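Local coordinates for tRNA (guanine(9)-N1)-methyltransferase (Schizosaccharomyces pombe, PDB 4JWH), which catalyses the S-adenosyl-L-methionine-dependent methylation of guanine N1 at position 9 of cytoplasmic tRNA, releasing S-adenosyl-L-homocysteine, at residues 127-131 / 253-259. Numbering follows the deposited sequence. Where two conformers were deposited one is given.
Sequences QVTRC and TVNQVFE. With SAH (S-adenosyl-L-homocysteine), chain C.
Gln127 and Cys131 meet Val254, Asn255 and Phe258 in a buried packing of two nearly parallel helices, 118-137 and 254-267, beside the central parallel sheet; the short axes lie 14° apart and come within 8.6 Å. At the start of the second helix, Gln127 OE1 accepts a weak hydrogen bond from Val254 N (3.1 Å), the N-H pointing well off line. The extended side chain of Gln127 runs across that of Asn255 at about a right angle, its CG 3.3 Å from Asn255 OD1, with the two amide planes steeply inclined. Asn255 CG sits between its own backbone N and carbonyl carbon (chi1 66°), which sets the amide along the flank of the helix, between Thr253 and Glu259: OD1 receives the hydroxyl of Thr253 from above the carbonyl plane, while ND2 makes an almost straight 3.0 Å bond to Glu259 OE1. Replacing Asn255 by an alanine would probably leave the Thr253 hydroxyl without its acceptor and Glu259 OE1 without its amide donor, and open a gap beside Gln127 CG. One turn on, Cys131 lies over one face of the Phe258 ring, with CB 4.2 Å from the centroid in a CH-pi contact. Cys131 SG approaches the ring obliquely and packs against Phe258 CB (3.6 Å) and Val254 CG1. On the sheet side, Val254 and Phe258 reach Ile211 of strand 208-212, whereas Val257 CG2 touches SAH N9 at 3.5 Å. A capping box of Thr253 and Gln256 begins the helix, and this pairing of helices against the sheet belongs to the SPOUT methyltransferase fold, next to its cofactor pocket.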
loop_
_atom_site.group_PDB
_atom_site.type_symbol
_atom_site.label_atom_id
_atom_site.label_comp_id
_atom_site.label_asym_id
_atom_site.label_seq_id
_atom_site.Cartn_x
_atom_site.Cartn_y
_atom_site.Cartn_z
ATOM N N GLN A 127 -1.363 -10.705 1.142
ATOM C CA GLN A 127 -1.531 -9.282 1.478
ATOM C C GLN A 127 -1.956 -8.433 0.295
ATOM O O GLN A 127 -2.783 -7.528 0.471
ATOM C CB GLN A 127 -0.260 -8.746 2.094
ATOM C CG GLN A 127 -0.034 -9.326 3.451
ATOM C CD GLN A 127 1.187 -8.799 4.132
ATOM O OE1 GLN A 127 1.568 -7.649 3.949
ATOM N NE2 GLN A 127 1.787 -9.622 4.979
ATOM N N VAL A 128 -1.396 -8.708 -0.891
ATOM C CA VAL A 128 -1.828 -8.002 -2.112
ATOM C C VAL A 128 -3.298 -8.270 -2.376
ATOM O O VAL A 128 -4.044 -7.360 -2.720
ATOM C CB VAL A 128 -1.002 -8.407 -3.372
ATOM C CG1 VAL A 128 -1.672 -7.922 -4.676
ATOM C CG2 VAL A 128 0.451 -7.862 -3.273
ATOM N N THR A 129 -3.702 -9.534 -2.245
ATOM C CA THR A 129 -5.117 -9.922 -2.407
ATOM C C THR A 129 -6.023 -9.190 -1.394
ATOM O O THR A 129 -7.096 -8.699 -1.756
ATOM C CB THR A 129 -5.270 -11.451 -2.263
ATOM O OG1 THR A 129 -4.444 -12.107 -3.234
ATOM C CG2 THR A 129 -6.734 -11.901 -2.426
ATOM N N ARG A 130 -5.576 -9.090 -0.136
ATOM C CA ARG A 130 -6.353 -8.368 0.879
ATOM C C ARG A 130 -6.493 -6.888 0.522
ATOM O O ARG A 130 -7.530 -6.296 0.797
ATOM C CB ARG A 130 -5.801 -8.565 2.311
ATOM C CG ARG A 130 -6.467 -9.740 3.072
ATOM C CD ARG A 130 -6.239 -9.719 4.589
ATOM N NE ARG A 130 -5.322 -10.765 5.051
ATOM C CZ ARG A 130 -5.067 -11.006 6.338
ATOM N NH1 ARG A 130 -5.663 -10.288 7.278
ATOM N NH2 ARG A 130 -4.222 -11.963 6.690
ATOM N N CYS A 131 -5.470 -6.300 -0.115
ATOM C CA CYS A 131 -5.547 -4.874 -0.544
ATOM C C CYS A 131 -6.653 -4.716 -1.591
ATOM O O CYS A 131 -7.482 -3.799 -1.500
ATOM C CB CYS A 131 -4.231 -4.344 -1.134
ATOM S SG CYS A 131 -2.808 -4.172 0.043
ATOM N N THR A 253 1.919 -4.237 8.284
ATOM C CA THR A 253 2.016 -5.044 7.080
ATOM C C THR A 253 1.492 -4.214 5.887
ATOM O O THR A 253 0.814 -3.187 6.076
ATOM C CB THR A 253 1.196 -6.348 7.180
ATOM O OG1 THR A 253 -0.203 -6.033 7.193
ATOM C CG2 THR A 253 1.576 -7.181 8.436
ATOM N N VAL A 254 1.805 -4.671 4.673
ATOM C CA VAL A 254 1.305 -4.028 3.450
ATOM C C VAL A 254 -0.214 -3.814 3.530
ATOM O O VAL A 254 -0.701 -2.698 3.344
ATOM C CB VAL A 254 1.665 -4.843 2.195
ATOM C CG1 VAL A 254 0.991 -4.245 0.948
ATOM C CG2 VAL A 254 3.202 -4.945 2.026
ATOM N N ASN A 255 -0.960 -4.870 3.854
ATOM C CA ASN A 255 -2.422 -4.749 3.864
ATOM C C ASN A 255 -2.923 -3.911 5.028
ATOM O O ASN A 255 -3.937 -3.257 4.901
ATOM C CB ASN A 255 -3.151 -6.108 3.869
ATOM C CG ASN A 255 -2.920 -6.878 5.154
ATOM O OD1 ASN A 255 -1.841 -7.403 5.355
ATOM N ND2 ASN A 255 -3.903 -6.860 6.069
ATOM N N GLN A 256 -2.244 -3.939 6.163
ATOM C CA GLN A 256 -2.671 -3.080 7.287
ATOM C C GLN A 256 -2.572 -1.598 6.908
ATOM O O GLN A 256 -3.462 -0.789 7.203
ATOM C CB GLN A 256 -1.862 -3.369 8.556
ATOM C CG GLN A 256 -2.313 -4.646 9.280
ATOM C CD GLN A 256 -1.418 -4.991 10.457
ATOM O OE1 GLN A 256 -0.209 -4.765 10.410
ATOM N NE2 GLN A 256 -2.014 -5.545 11.525
ATOM N N VAL A 257 -1.492 -1.243 6.237
ATOM C CA VAL A 257 -1.272 0.150 5.846
ATOM C C VAL A 257 -2.323 0.523 4.814
ATOM O O VAL A 257 -2.979 1.543 4.926
ATOM C CB VAL A 257 0.152 0.312 5.244
ATOM C CG1 VAL A 257 0.295 1.671 4.554
ATOM C CG2 VAL A 257 1.183 0.168 6.365
ATOM N N PHE A 258 -2.511 -0.334 3.817
ATOM C CA PHE A 258 -3.558 -0.076 2.810
ATOM C C PHE A 258 -4.925 0.144 3.454
ATOM O O PHE A 258 -5.631 1.117 3.143
ATOM C CB PHE A 258 -3.674 -1.184 1.759
ATOM C CG PHE A 258 -4.713 -0.879 0.726
ATOM C CD1 PHE A 258 -4.378 -0.142 -0.398
ATOM C CD2 PHE A 258 -6.041 -1.233 0.928
ATOM C CE1 PHE A 258 -5.363 0.210 -1.356
ATOM C CE2 PHE A 258 -7.029 -0.871 0.003
ATOM C CZ PHE A 258 -6.669 -0.144 -1.141
ATOM N N GLU A 259 -5.317 -0.791 4.325
ATOM C CA GLU A 259 -6.596 -0.728 5.009
ATOM C C GLU A 259 -6.743 0.564 5.819
ATOM O O GLU A 259 -7.831 1.190 5.864
ATOM C CB GLU A 259 -6.763 -1.962 5.914
ATOM C CG GLU A 259 -6.949 -3.288 5.159
ATOM C CD GLU A 259 -6.674 -4.494 6.066
ATOM O OE1 GLU A 259 -6.619 -5.621 5.563
ATOM O OE2 GLU A 259 -6.459 -4.293 7.298
HETATM N N SAH C . 11.832 -2.523 6.169
HETATM C CA SAH C . 10.754 -2.372 5.205
HETATM C CB SAH C . 9.527 -3.105 5.809
HETATM C CG SAH C . 8.280 -2.363 5.571
HETATM S SD SAH C . 6.665 -2.920 5.954
HETATM C C SAH C . 10.714 -0.906 4.793
HETATM O O SAH C . 9.746 -0.276 4.489
HETATM O OXT SAH C . 11.743 -0.307 4.690
HETATM C "C5'" SAH C . 5.875 -2.759 4.403
HETATM C "C4'" SAH C . 5.402 -1.374 3.978
HETATM O "O4'" SAH C . 4.358 -0.887 4.763
HETATM C "C3'" SAH C . 6.447 -0.251 3.955
HETATM O "O3'" SAH C . 7.247 -0.279 2.810
HETATM C "C2'" SAH C . 5.634 0.990 4.072
HETATM O "O2'" SAH C . 5.228 1.363 2.795
HETATM C "C1'" SAH C . 4.483 0.497 4.909
HETATM N N9 SAH C . 4.571 0.900 6.322
HETATM C C8 SAH C . 4.656 0.104 7.350
HETATM N N7 SAH C . 4.644 0.750 8.487
HETATM C C5 SAH C . 4.512 2.006 8.193
HETATM C C6 SAH C . 4.425 3.270 8.926
HETATM N N6 SAH C . 4.485 3.282 10.233
HETATM N N1 SAH C . 4.295 4.377 8.236
HETATM C C2 SAH C . 4.233 4.369 6.917
HETATM N N3 SAH C . 4.320 3.285 6.190
HETATM C C4 SAH C . 4.451 2.090 6.755
#